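Local structure of cycloalternan-forming enzyme (Listeria monocytogenes serovar 1/2a, 5F7U) at residues Q308-S313 / K318-L323; F242-D247 / N261-D266; T216-Y219 / N223-G226. The protein is a multidomain carbohydrate-active protein of glycoside hydrolase family 31, built round a TIM-barrel domain and carrying a carbohydrate-binding module. The protein carries 1 engineered substitution. All blocks are in the same frame, centred on the assembly; numbering follows the deposited sequence.

Contact 1 (Q308-S313 / K318-L323); sequences QFQMAS and KYSFVL
Phe309 and Phe321 face each other across a non-hydrogen-bonded pair of an antiparallel hairpin, and their meeting illustrates how the two faces of one ladder can differ. Phe321 CB lies over one face of the Phe309 ring, offset toward its rim, in a CH-pi contact 4.2 Å from the centroid. With chi1 at 64°, the Phe321 ring is set between its own backbone N and carbonyl carbon and turns away from the hairpin partner, so that of its side chain it is CB that meets the Phe309 ring. On the same face Met311 and Tyr319 run side by side; the bent methionine chain brings CE to 3.8 Å from Tyr319 CD1, an apolar contact, while Met311 SD lies obliquely 5.1 Å from the Tyr319 ring centroid, a Met-aromatic contact. The other face, of Gln308, Gln310, Ser320 and Val322, is more polar and only partly covered, though Ser320 is buried. There Gln310 NE2 donates to Gln308 OE1 at 2.8 Å, nearly straight at 172° and in the Gln310 amide plane, a bond that fixes which way the amide is turned. Gln310 OE1 accepts from a water that also donates to Ser320 OG, and NE2 passes Val322 CG2 at 3.9 Å. Between the faces, backbone bonds are paired at Gln308 with Val322 and at Gln310 with Ser320. Ser320 OG has a further partner in Asn241, and Gln308 NE2 one in Glu268. Strand 266-269 pairs with 307-311 and strand 235-243 with 318-327, so the hairpin is internal to its sheet, while Val301 of strand 297-301 packs against both phenylalanines.

Contact 2 (F242-D247 / N261-D266); sequences FMTPSD and NQRGKD
Arg263 reaches across to Thr244 and donates from NH1 to OG1 at 3.0 Å, with an N-H...O angle of 162° and the hydroxyl near the guanidinium plane. The remaining first shell shows how a loop can wrap an arginine in backbone oxygens. Glu248 O, just beyond the 242-247 segment, also accepts from Arg263 NH1. Ser246 O sits 3.3 Å above one face of the guanidinium, toward its rim, and Thr244 O lies at the edge, 3.5 Å from NH2. Pro245 O comes within 3.1 Å of both Arg263 NH1 and Arg263 NH2. The group gets there on an extended chain, CG anti to the backbone N (chi1 -164°) and the following torsions straight as far as NE.

In the second shell Glu248 OE1 is hydrogen-bonded to Thr244 OG1 and so positions the threonine, while Glu316 OE2 makes a long, weak ion pair with Arg263 NH2. Behind the arginine, Asn261 OD1 accepts from Arg263 N at 3.1 Å in an Asx turn that overlaps the type II turn from Gln262 to Lys265, with Gly264 at its third position.

Strand 235-243 thus has the loop beyond its end tied to the loop between strands 250-254 and 266-269, with Phe250 packing against both Thr244 and Arg263.

Contact 3 (T216-Y219 / N223-G226); sequences TSEY and NSLG
The Ser224 hydroxyl oxygen lies alongside the Glu218 side chain from CB to the carboxylate, although no direct hydrogen bond joins the two; the pair is a worked case of polar side chains coupled through shared partners. CB of Glu218 makes the closest approach, 3.5 Å from Ser224 OG. CG, set beside the backbone N by a chi1 of -74°, stays at 3.6 Å from the same hydroxyl oxygen and also touches CE1 of Phe242. From there the chain runs on extended (chi2 163°), and CD is still 3.6 Å from Ser224 OG. OE1, equally near that oxygen, takes a hydrogen bond from Met205 N and a second from a water 3.0 Å away. That water also donates to Ser224 OG, at 2.6 Å, and so bridges the two segments. OE2 points on to Tyr203 OH and Asn240 ND2.

Ser224 OG is turned to meet this chain by a chi1 of 66°, between its own backbone N and carbonyl carbon. It is hydrogen-bonded to OD1 of the same Asn240, so that one amide serves both residues, one end for each. Both segments lie along the broken strand 214-229, the second mostly in its irregular part; Glu218 still pairs through its backbone with Met205 of strand 203-209.

Chemically, a buried carboxylate here has two partners for each oxygen, water included, which would be expected to favour its ionised form. The serine hydroxyl, accepting from the water, can in turn donate a hydrogen bond to Asn240 OD1, and the interruption in the strand is thereby spanned by a water and an amide.

Along the chain the three contacts come in series, contact 3 first, then contact 2, then contact 1, all on the same side of the chain's centre in the region of the galactose mutarotase-like domain. Centres of contacts 1 and 2 are about 8 Å apart, those of 1 and 3 about 11 Å, and those of 2 and 3 about 15 Å. Strands 214-229, 235-243 and 318-327 are successive neighbours, antiparallel throughout, and strand 307-311 follows. Direct links run between the contacts: Tyr319 with Thr216, Met243 with Ser217, and Gly264 with Met311. Residues distant in sequence are thus brought together by neighbouring antiparallel strands and the loops at their ends.

Contact 1 (Q308-S313 / K318-L323)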
ATOM      1  N   GLN A 308      14.039  10.809 -11.509  1.00 14.55           N
ATOM      2  CA  GLN A 308      13.838  11.725 -10.388  1.00 14.61           C
ATOM      3  C   GLN A 308      12.632  12.603 -10.667  1.00 14.32           C
ATOM      4  O   GLN A 308      12.571  13.259 -11.712  1.00 14.57           O
ATOM      5  CB  GLN A 308      15.094  12.579 -10.156  1.00 15.38           C
ATOM      6  CG  GLN A 308      15.020  13.451  -8.901  1.00 16.32           C
ATOM      7  CD  GLN A 308      16.182  14.413  -8.813  1.00 17.24           C
ATOM      8  OE1 GLN A 308      16.309  15.317  -9.614  1.00 18.89           O
ATOM      9  NE2 GLN A 308      17.034  14.211  -7.834  1.00 18.19           N
ATOM     10  N   PHE A 309      11.678  12.608  -9.729  1.00 13.72           N
ATOM     11  CA  PHE A 309      10.504  13.476  -9.804  1.00 13.70           C
ATOM     12  C   PHE A 309      10.728  14.665  -8.883  1.00 13.94           C
ATOM     13  O   PHE A 309      10.827  14.514  -7.656  1.00 13.91           O
ATOM     14  CB  PHE A 309       9.245  12.698  -9.369  1.00 13.20           C
ATOM     15  CG  PHE A 309       8.751  11.718 -10.400  1.00 13.14           C
ATOM     16  CD1 PHE A 309       9.276  10.406 -10.475  1.00 13.25           C
ATOM     17  CD2 PHE A 309       7.748  12.076 -11.286  1.00 13.28           C
ATOM     18  CE1 PHE A 309       8.814   9.502 -11.454  1.00 13.27           C
ATOM     19  CE2 PHE A 309       7.263  11.172 -12.249  1.00 13.24           C
ATOM     20  CZ  PHE A 309       7.803   9.889 -12.341  1.00 13.27           C
ATOM     21  N   GLN A 310      10.828  15.843  -9.483  1.00 14.15           N
ATOM     22  CA  GLN A 310      11.072  17.067  -8.755  1.00 14.28           C
ATOM     23  C   GLN A 310       9.721  17.741  -8.511  1.00 14.16           C
ATOM     24  O   GLN A 310       9.205  18.432  -9.387  1.00 14.01           O
ATOM     25  CB  GLN A 310      12.002  17.964  -9.581  1.00 15.15           C
ATOM     26  CG  GLN A 310      13.349  17.297  -9.852  1.00 15.90           C
ATOM     27  CD  GLN A 310      14.222  18.090 -10.801  1.00 16.94           C
ATOM     28  OE1 GLN A 310      13.820  19.135 -11.312  1.00 17.69           O
ATOM     29  NE2 GLN A 310      15.422  17.590 -11.049  1.00 17.63           N
ATOM     30  N   MET A 311       9.160  17.555  -7.311  1.00 13.91           N
ATOM     31  CA  MET A 311       7.763  17.937  -7.116  1.00 14.02           C
ATOM     32  C   MET A 311       7.655  19.296  -6.440  1.00 14.85           C
ATOM     33  O   MET A 311       7.498  19.387  -5.213  1.00 14.94           O
ATOM     34  CB  MET A 311       6.989  16.828  -6.368  1.00 13.45           C
ATOM     35  CG  MET A 311       7.131  15.428  -6.990  1.00 13.21           C
ATOM     36  SD  MET A 311       6.757  15.351  -8.767  1.00 13.47           S
ATOM     37  CE  MET A 311       4.987  15.657  -8.763  1.00 13.40           C
ATOM     38  N   ALA A 312       7.773  20.361  -7.240  1.00 15.44           N
ATOM     39  CA  ALA A 312       7.806  21.737  -6.686  1.00 16.56           C
ATOM     40  C   ALA A 312       8.957  21.867  -5.673  1.00 17.27           C
ATOM     41  O   ALA A 312       8.853  22.574  -4.667  1.00 17.62           O
ATOM     42  CB  ALA A 312       6.449  22.124  -6.074  1.00 16.23           C
ATOM     43  N   SER A 313      10.058  21.182  -5.982  1.00 17.67           N
ATOM     44  CA  SER A 313      11.254  21.130  -5.130  1.00 18.64           C
ATOM     45  C   SER A 313      12.311  22.146  -5.566  1.00 19.77           C
ATOM     46  O   SER A 313      13.241  22.431  -4.808  1.00 20.00           O
ATOM     47  CB  SER A 313      11.865  19.725  -5.200  1.00 18.61           C
ATOM     48  OG  SER A 313      12.209  19.436  -6.547  1.00 18.79           O
ATOM     49  N   LYS A 318       6.448  24.471 -10.253  1.00 17.65           N
ATOM     50  CA  LYS A 318       6.910  23.553 -11.297  1.00 17.22           C
ATOM     51  C   LYS A 318       7.105  22.150 -10.747  1.00 16.34           C
ATOM     52  O   LYS A 318       7.723  21.979  -9.697  1.00 15.54           O
ATOM     53  CB  LYS A 318       8.247  24.043 -11.867  1.00 18.30           C
ATOM     54  CG  LYS A 318       8.781  23.225 -13.051  1.00 19.11           C
ATOM     55  CD  LYS A 318      10.170  23.671 -13.493  1.00 20.67           C
ATOM     56  CE  LYS A 318      10.146  25.067 -14.078  1.00 22.36           C
ATOM     57  NZ  LYS A 318      11.401  25.360 -14.836  1.00 23.94           N
ATOM     58  N   TYR A 319       6.586  21.148 -11.447  1.00 15.56           N
ATOM     59  CA  TYR A 319       7.086  19.778 -11.223  1.00 14.80           C
ATOM     60  C   TYR A 319       7.695  19.182 -12.477  1.00 14.64           C
ATOM     61  O   TYR A 319       7.308  19.526 -13.592  1.00 14.55           O
ATOM     62  CB  TYR A 319       6.067  18.830 -10.563  1.00 14.67           C
ATOM     63  CG  TYR A 319       4.973  18.301 -11.463  1.00 14.94           C
ATOM     64  CD1 TYR A 319       5.160  17.130 -12.224  1.00 15.06           C
ATOM     65  CD2 TYR A 319       3.742  18.954 -11.538  1.00 15.17           C
ATOM     66  CE1 TYR A 319       4.131  16.629 -13.037  1.00 15.44           C
ATOM     67  CE2 TYR A 319       2.698  18.462 -12.336  1.00 15.88           C
ATOM     68  CZ  TYR A 319       2.897  17.292 -13.078  1.00 15.91           C
ATOM     69  OH  TYR A 319       1.875  16.830 -13.879  1.00 16.27           O
ATOM     70  N   SER A 320       8.657  18.277 -12.282  1.00 14.34           N
ATOM     71  CA  SER A 320       9.448  17.787 -13.407  1.00 14.32           C
ATOM     72  C   SER A 320       9.759  16.329 -13.205  1.00 13.89           C
ATOM     73  O   SER A 320       9.820  15.873 -12.061  1.00 13.54           O
ATOM     74  CB  SER A 320      10.767  18.550 -13.512  1.00 14.70           C
ATOM     75  OG  SER A 320      10.561  19.962 -13.503  1.00 15.60           O
ATOM     76  N   PHE A 321       9.952  15.606 -14.304  1.00 13.71           N
ATOM     77  CA  PHE A 321      10.644  14.331 -14.200  1.00 13.30           C
ATOM     78  C   PHE A 321      11.907  14.371 -15.027  1.00 13.55           C
ATOM     79  O   PHE A 321      11.961  15.017 -16.061  1.00 13.35           O
ATOM     80  CB  PHE A 321       9.760  13.112 -14.515  1.00 13.34           C
ATOM     81  CG  PHE A 321       9.238  13.051 -15.931  1.00 13.69           C
ATOM     82  CD1 PHE A 321      10.064  12.655 -16.988  1.00 14.22           C
ATOM     83  CD2 PHE A 321       7.893  13.340 -16.197  1.00 13.95           C
ATOM     84  CE1 PHE A 321       9.570  12.581 -18.286  1.00 14.45           C
ATOM     85  CE2 PHE A 321       7.382  13.253 -17.494  1.00 14.21           C
ATOM     86  CZ  PHE A 321       8.233  12.889 -18.541  1.00 14.46           C
ATOM     87  N   VAL A 322      12.930  13.693 -14.527  1.00 13.46           N
ATOM     88  CA  VAL A 322      14.183  13.551 -15.265  1.00 13.84           C
ATOM     89  C   VAL A 322      14.425  12.057 -15.299  1.00 13.59           C
ATOM     90  O   VAL A 322      14.559  11.421 -14.245  1.00 13.40           O
ATOM     91  CB  VAL A 322      15.359  14.289 -14.589  1.00 14.16           C
ATOM     92  CG1 VAL A 322      16.632  14.121 -15.424  1.00 14.49           C
ATOM     93  CG2 VAL A 322      15.046  15.767 -14.453  1.00 14.88           C
ATOM     94  N   LEU A 323      14.423  11.503 -16.501  1.00 13.66           N
ATOM     95  CA  LEU A 323      14.505  10.056 -16.690  1.00 13.61           C
ATOM     96  C   LEU A 323      15.842   9.706 -17.309  1.00 14.12           C
ATOM     97  O   LEU A 323      16.215  10.287 -18.335  1.00 14.19           O
ATOM     98  CB  LEU A 323      13.367   9.579 -17.621  1.00 13.65           C
ATOM     99  CG  LEU A 323      13.407   8.103 -18.050  1.00 13.72           C
ATOM    100  CD1 LEU A 323      13.207   7.122 -16.898  1.00 13.46           C
ATOM    101  CD2 LEU A 323      12.374   7.827 -19.133  1.00 14.12           C
TER
HETATM  102  O   HOH W   1      11.761  21.060 -11.261  1.00 17.70           O

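Contact 2 (F242-D247 / N261-D266)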
ATOM      1  N   PHE A 242       6.232  20.719 -15.794  1.00 14.87           N
ATOM      2  CA  PHE A 242       4.790  20.943 -15.700  1.00 15.51           C
ATOM      3  C   PHE A 242       4.474  22.039 -14.694  1.00 16.17           C
ATOM      4  O   PHE A 242       5.232  22.239 -13.741  1.00 15.73           O
ATOM      5  CB  PHE A 242       4.108  19.625 -15.298  1.00 14.99           C
ATOM      6  CG  PHE A 242       4.390  18.487 -16.259  1.00 14.67           C
ATOM      7  CD1 PHE A 242       3.573  18.294 -17.388  1.00 15.76           C
ATOM      8  CD2 PHE A 242       5.474  17.623 -16.061  1.00 13.87           C
ATOM      9  CE1 PHE A 242       3.829  17.258 -18.287  1.00 15.65           C
ATOM     10  CE2 PHE A 242       5.737  16.585 -16.967  1.00 13.71           C
ATOM     11  CZ  PHE A 242       4.909  16.406 -18.075  1.00 14.64           C
ATOM     12  N   MET A 243       3.372  22.757 -14.919  1.00 17.56           N
ATOM     13  CA  MET A 243       2.936  23.823 -14.014  1.00 18.86           C
ATOM     14  C   MET A 243       2.077  23.207 -12.924  1.00 18.23           C
ATOM     15  O   MET A 243       1.212  22.383 -13.221  1.00 17.95           O
ATOM     16  CB  MET A 243       2.109  24.851 -14.767  1.00 21.71           C
ATOM     17  CG  MET A 243       1.705  26.039 -13.905  1.00 24.66           C
ATOM     18  SD  MET A 243       1.358  27.407 -14.999  1.00 29.89           S
ATOM     19  CE  MET A 243       3.032  27.653 -15.558  1.00 28.45           C
ATOM     20  N   THR A 244       2.305  23.617 -11.674  1.00 17.87           N
ATOM     21  CA  THR A 244       1.522  23.099 -10.554  1.00 17.72           C
ATOM     22  C   THR A 244       1.105  24.195  -9.561  1.00 18.93           C
ATOM     23  O   THR A 244       1.972  24.919  -9.041  1.00 19.18           O
ATOM     24  CB  THR A 244       2.237  21.929  -9.831  1.00 16.46           C
ATOM     25  OG1 THR A 244       1.519  21.611  -8.628  1.00 17.01           O
ATOM     26  CG2 THR A 244       3.713  22.285  -9.494  1.00 16.31           C
ATOM     27  N   PRO A 245      -0.211  24.314  -9.286  1.00 19.91           N
ATOM     28  CA  PRO A 245      -0.710  25.292  -8.317  1.00 21.16           C
ATOM     29  C   PRO A 245      -0.255  24.935  -6.889  1.00 20.73           C
ATOM     30  O   PRO A 245       0.068  23.781  -6.616  1.00 19.46           O
ATOM     31  CB  PRO A 245      -2.237  25.191  -8.451  1.00 22.14           C
ATOM     32  CG  PRO A 245      -2.471  23.801  -8.940  1.00 21.28           C
ATOM     33  CD  PRO A 245      -1.298  23.468  -9.825  1.00 20.19           C
ATOM     34  N   SER A 246      -0.233  25.930  -6.004  0.50 21.98           N
ATOM     35  CA  SER A 246       0.322  25.766  -4.656  0.50 22.20           C
ATOM     36  C   SER A 246      -0.323  24.629  -3.865  0.50 21.86           C
ATOM     37  O   SER A 246       0.355  23.955  -3.082  0.50 21.46           O
ATOM     38  CB  SER A 246       0.222  27.075  -3.857  0.50 24.04           C
ATOM     39  OG  SER A 246       1.016  28.086  -4.448  0.50 24.86           O
ATOM     40  N   ASP A 247      -1.620  24.409  -4.086  1.00 22.21           N
ATOM     41  CA  ASP A 247      -2.356  23.413  -3.305  1.00 22.54           C
ATOM     42  C   ASP A 247      -2.287  21.992  -3.825  1.00 21.44           C
ATOM     43  O   ASP A 247      -2.862  21.101  -3.220  1.00 21.51           O
ATOM     44  CB  ASP A 247      -3.810  23.832  -3.087  1.00 24.62           C
ATOM     45  CG  ASP A 247      -4.592  23.999  -4.377  1.00 25.79           C
ATOM     46  OD1 ASP A 247      -4.035  23.946  -5.489  1.00 25.74           O
ATOM     47  OD2 ASP A 247      -5.802  24.249  -4.260  1.00 27.86           O
ATOM     48  N   ASN A 261       2.406  12.842   0.928  1.00 12.89           N
ATOM     49  CA  ASN A 261       2.280  13.885  -0.078  1.00 12.95           C
ATOM     50  C   ASN A 261       3.682  14.382  -0.417  1.00 12.80           C
ATOM     51  O   ASN A 261       4.320  15.037   0.391  1.00 12.96           O
ATOM     52  CB  ASN A 261       1.408  15.019   0.470  1.00 13.40           C
ATOM     53  CG  ASN A 261       1.329  16.217  -0.464  1.00 13.58           C
ATOM     54  OD1 ASN A 261       1.911  16.236  -1.559  1.00 13.52           O
ATOM     55  ND2 ASN A 261       0.625  17.246  -0.016  1.00 14.50           N
ATOM     56  N   GLN A 262       4.151  14.078  -1.619  1.00 12.71           N
ATOM     57  CA  GLN A 262       5.540  14.350  -1.995  1.00 12.89           C
ATOM     58  C   GLN A 262       5.809  15.781  -2.449  1.00 13.38           C
ATOM     59  O   GLN A 262       6.923  16.086  -2.833  1.00 13.37           O
ATOM     60  CB  GLN A 262       6.006  13.350  -3.078  1.00 12.82           C
ATOM     61  CG  GLN A 262       6.014  11.888  -2.607  1.00 12.85           C
ATOM     62  CD  GLN A 262       7.039  11.587  -1.512  1.00 13.20           C
ATOM     63  OE1 GLN A 262       8.082  12.237  -1.421  1.00 13.94           O
ATOM     64  NE2 GLN A 262       6.753  10.593  -0.694  1.00 13.07           N
ATOM     65  N   ARG A 263       4.823  16.676  -2.381  1.00 13.72           N
ATOM     66  CA  ARG A 263       5.107  18.073  -2.751  1.00 14.30           C
ATOM     67  C   ARG A 263       6.265  18.611  -1.903  1.00 14.80           C
ATOM     68  O   ARG A 263       6.266  18.460  -0.698  1.00 15.10           O
ATOM     69  CB  ARG A 263       3.874  18.980  -2.642  1.00 14.37           C
ATOM     70  CG  ARG A 263       4.070  20.303  -3.390  1.00 15.00           C
ATOM     71  CD  ARG A 263       3.015  21.364  -3.052  1.00 15.54           C
ATOM     72  NE  ARG A 263       3.238  22.517  -3.915  1.00 16.24           N
ATOM     73  CZ  ARG A 263       2.762  22.604  -5.156  1.00 16.43           C
ATOM     74  NH1 ARG A 263       2.016  21.616  -5.661  1.00 16.42           N
ATOM     75  NH2 ARG A 263       3.050  23.663  -5.905  1.00 16.74           N
ATOM     76  N   GLY A 264       7.249  19.203  -2.574  1.00 15.33           N
ATOM     77  CA  GLY A 264       8.458  19.729  -1.950  1.00 15.84           C
ATOM     78  C   GLY A 264       9.675  18.832  -2.064  1.00 16.04           C
ATOM     79  O   GLY A 264      10.792  19.293  -1.794  1.00 16.44           O
ATOM     80  N   LYS A 265       9.468  17.571  -2.450  1.00 15.58           N
ATOM     81  CA  LYS A 265      10.528  16.558  -2.448  1.00 15.69           C
ATOM     82  C   LYS A 265      11.050  16.280  -3.858  1.00 15.67           C
ATOM     83  O   LYS A 265      10.292  16.352  -4.848  1.00 14.95           O
ATOM     84  CB  LYS A 265      10.012  15.208  -1.899  1.00 16.04           C
ATOM     85  CG  LYS A 265       9.435  15.180  -0.479  1.00 17.11           C
ATOM     86  CD  LYS A 265      10.545  15.158   0.545  1.00 17.88           C
ATOM     87  CE  LYS A 265       9.992  14.949   1.953  1.00 18.45           C
ATOM     88  NZ  LYS A 265      11.039  15.390   2.917  1.00 20.25           N
ATOM     89  N   ASP A 266      12.333  15.907  -3.924  1.00 15.96           N
ATOM     90  CA  ASP A 266      12.910  15.251  -5.103  1.00 16.26           C
ATOM     91  C   ASP A 266      12.812  13.762  -4.850  1.00 15.46           C
ATOM     92  O   ASP A 266      13.492  13.247  -3.978  1.00 15.93           O
ATOM     93  CB  ASP A 266      14.381  15.634  -5.291  1.00 17.43           C
ATOM     94  CG  ASP A 266      14.556  17.073  -5.689  1.00 18.92           C
ATOM     95  OD1 ASP A 266      13.853  17.512  -6.614  1.00 18.99           O
ATOM     96  OD2 ASP A 266      15.390  17.776  -5.070  1.00 20.34           O
TER

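Contact 3 (T216-Y219 / N223-G226)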
ATOM      1  N   THR A 216      -3.727  18.967 -15.847  1.00 17.32           N
ATOM      2  CA  THR A 216      -2.338  19.415 -15.703  1.00 17.32           C
ATOM      3  C   THR A 216      -1.844  19.995 -17.014  1.00 17.07           C
ATOM      4  O   THR A 216      -2.500  19.860 -18.053  1.00 16.94           O
ATOM      5  CB  THR A 216      -1.393  18.298 -15.161  1.00 17.23           C
ATOM      6  OG1 THR A 216      -0.163  18.877 -14.676  1.00 17.43           O
ATOM      7  CG2 THR A 216      -1.129  17.202 -16.206  1.00 16.55           C
ATOM      8  N   SER A 217      -0.692  20.638 -16.977  1.00 16.80           N
ATOM      9  CA  SER A 217      -0.186  21.268 -18.186  1.00 16.80           C
ATOM     10  C   SER A 217       1.293  21.383 -18.071  1.00 16.57           C
ATOM     11  O   SER A 217       1.832  21.399 -16.968  1.00 16.51           O
ATOM     12  CB  SER A 217      -0.783  22.663 -18.365  1.00 17.65           C
ATOM     13  OG  SER A 217      -0.513  23.486 -17.248  1.00 18.79           O
ATOM     14  N   GLU A 218       1.943  21.496 -19.223  1.00 16.38           N
ATOM     15  CA  GLU A 218       3.372  21.759 -19.234  1.00 16.42           C
ATOM     16  C   GLU A 218       3.696  23.166 -18.766  1.00 17.35           C
ATOM     17  O   GLU A 218       2.828  24.065 -18.781  1.00 17.61           O
ATOM     18  CB  GLU A 218       3.938  21.482 -20.624  1.00 16.32           C
ATOM     19  CG  GLU A 218       4.034  19.986 -20.934  1.00 16.22           C
ATOM     20  CD  GLU A 218       4.199  19.721 -22.428  1.00 16.29           C
ATOM     21  OE1 GLU A 218       4.091  20.671 -23.219  1.00 16.97           O
ATOM     22  OE2 GLU A 218       4.432  18.556 -22.808  1.00 16.51           O
ATOM     23  N   TYR A 219       4.940  23.353 -18.333  1.00 17.80           N
ATOM     24  CA  TYR A 219       5.372  24.633 -17.799  1.00 19.55           C
ATOM     25  C   TYR A 219       5.215  25.755 -18.838  1.00 21.76           C
ATOM     26  O   TYR A 219       5.370  25.509 -20.040  1.00 21.21           O
ATOM     27  CB  TYR A 219       6.783  24.555 -17.212  1.00 19.20           C
ATOM     28  CG  TYR A 219       7.014  25.592 -16.140  1.00 19.83           C
ATOM     29  CD1 TYR A 219       6.367  25.502 -14.892  1.00 19.83           C
ATOM     30  CD2 TYR A 219       7.859  26.679 -16.367  1.00 20.70           C
ATOM     31  CE1 TYR A 219       6.559  26.471 -13.912  1.00 21.06           C
ATOM     32  CE2 TYR A 219       8.073  27.650 -15.380  1.00 21.85           C
ATOM     33  CZ  TYR A 219       7.415  27.549 -14.158  1.00 22.07           C
ATOM     34  OH  TYR A 219       7.625  28.501 -13.183  1.00 23.57           O
ATOM     35  N   ASN A 223       9.387  25.089 -23.993  1.00 38.19           N
ATOM     36  CA  ASN A 223      10.666  24.332 -24.040  1.00 35.85           C
ATOM     37  C   ASN A 223      10.788  23.402 -22.813  1.00 32.33           C
ATOM     38  O   ASN A 223      11.832  23.291 -22.153  1.00 32.98           O
ATOM     39  CB  ASN A 223      11.868  25.270 -24.172  1.00 36.87           C
ATOM     40  CG  ASN A 223      11.752  26.183 -25.369  1.00 39.45           C
ATOM     41  OD1 ASN A 223      11.445  25.738 -26.481  1.00 39.11           O
ATOM     42  ND2 ASN A 223      11.970  27.478 -25.146  1.00 40.75           N
ATOM     43  N   SER A 224       9.672  22.768 -22.488  1.00 29.36           N
ATOM     44  CA  SER A 224       9.598  22.001 -21.262  1.00 25.17           C
ATOM     45  C   SER A 224      10.157  20.592 -21.516  1.00 22.04           C
ATOM     46  O   SER A 224      10.760  19.974 -20.630  1.00 20.77           O
ATOM     47  CB  SER A 224       8.145  21.978 -20.778  1.00 26.26           C
ATOM     48  OG  SER A 224       7.314  21.253 -21.676  1.00 28.53           O
ATOM     49  N   LEU A 225      10.002  20.119 -22.752  1.00 19.80           N
ATOM     50  CA  LEU A 225      10.245  18.730 -23.080  1.00 17.43           C
ATOM     51  C   LEU A 225      11.570  18.582 -23.814  1.00 16.77           C
ATOM     52  O   LEU A 225      11.768  19.178 -24.874  1.00 17.27           O
ATOM     53  CB  LEU A 225       9.089  18.233 -23.964  1.00 17.74           C
ATOM     54  CG  LEU A 225       9.070  16.820 -24.539  1.00 17.26           C
ATOM     55  CD1 LEU A 225       9.165  15.765 -23.438  1.00 16.22           C
ATOM     56  CD2 LEU A 225       7.791  16.677 -25.340  1.00 18.30           C
ATOM     57  N   GLY A 226      12.466  17.781 -23.245  1.00 15.65           N
ATOM     58  CA  GLY A 226      13.841  17.745 -23.740  1.00 15.08           C
ATOM     59  C   GLY A 226      14.586  16.447 -23.537  1.00 14.11           C
ATOM     60  O   GLY A 226      14.104  15.537 -22.856  1.00 13.34           O
TER
HETATM   61  O   HOH W   2       6.209  22.820 -23.429  1.00 24.04           O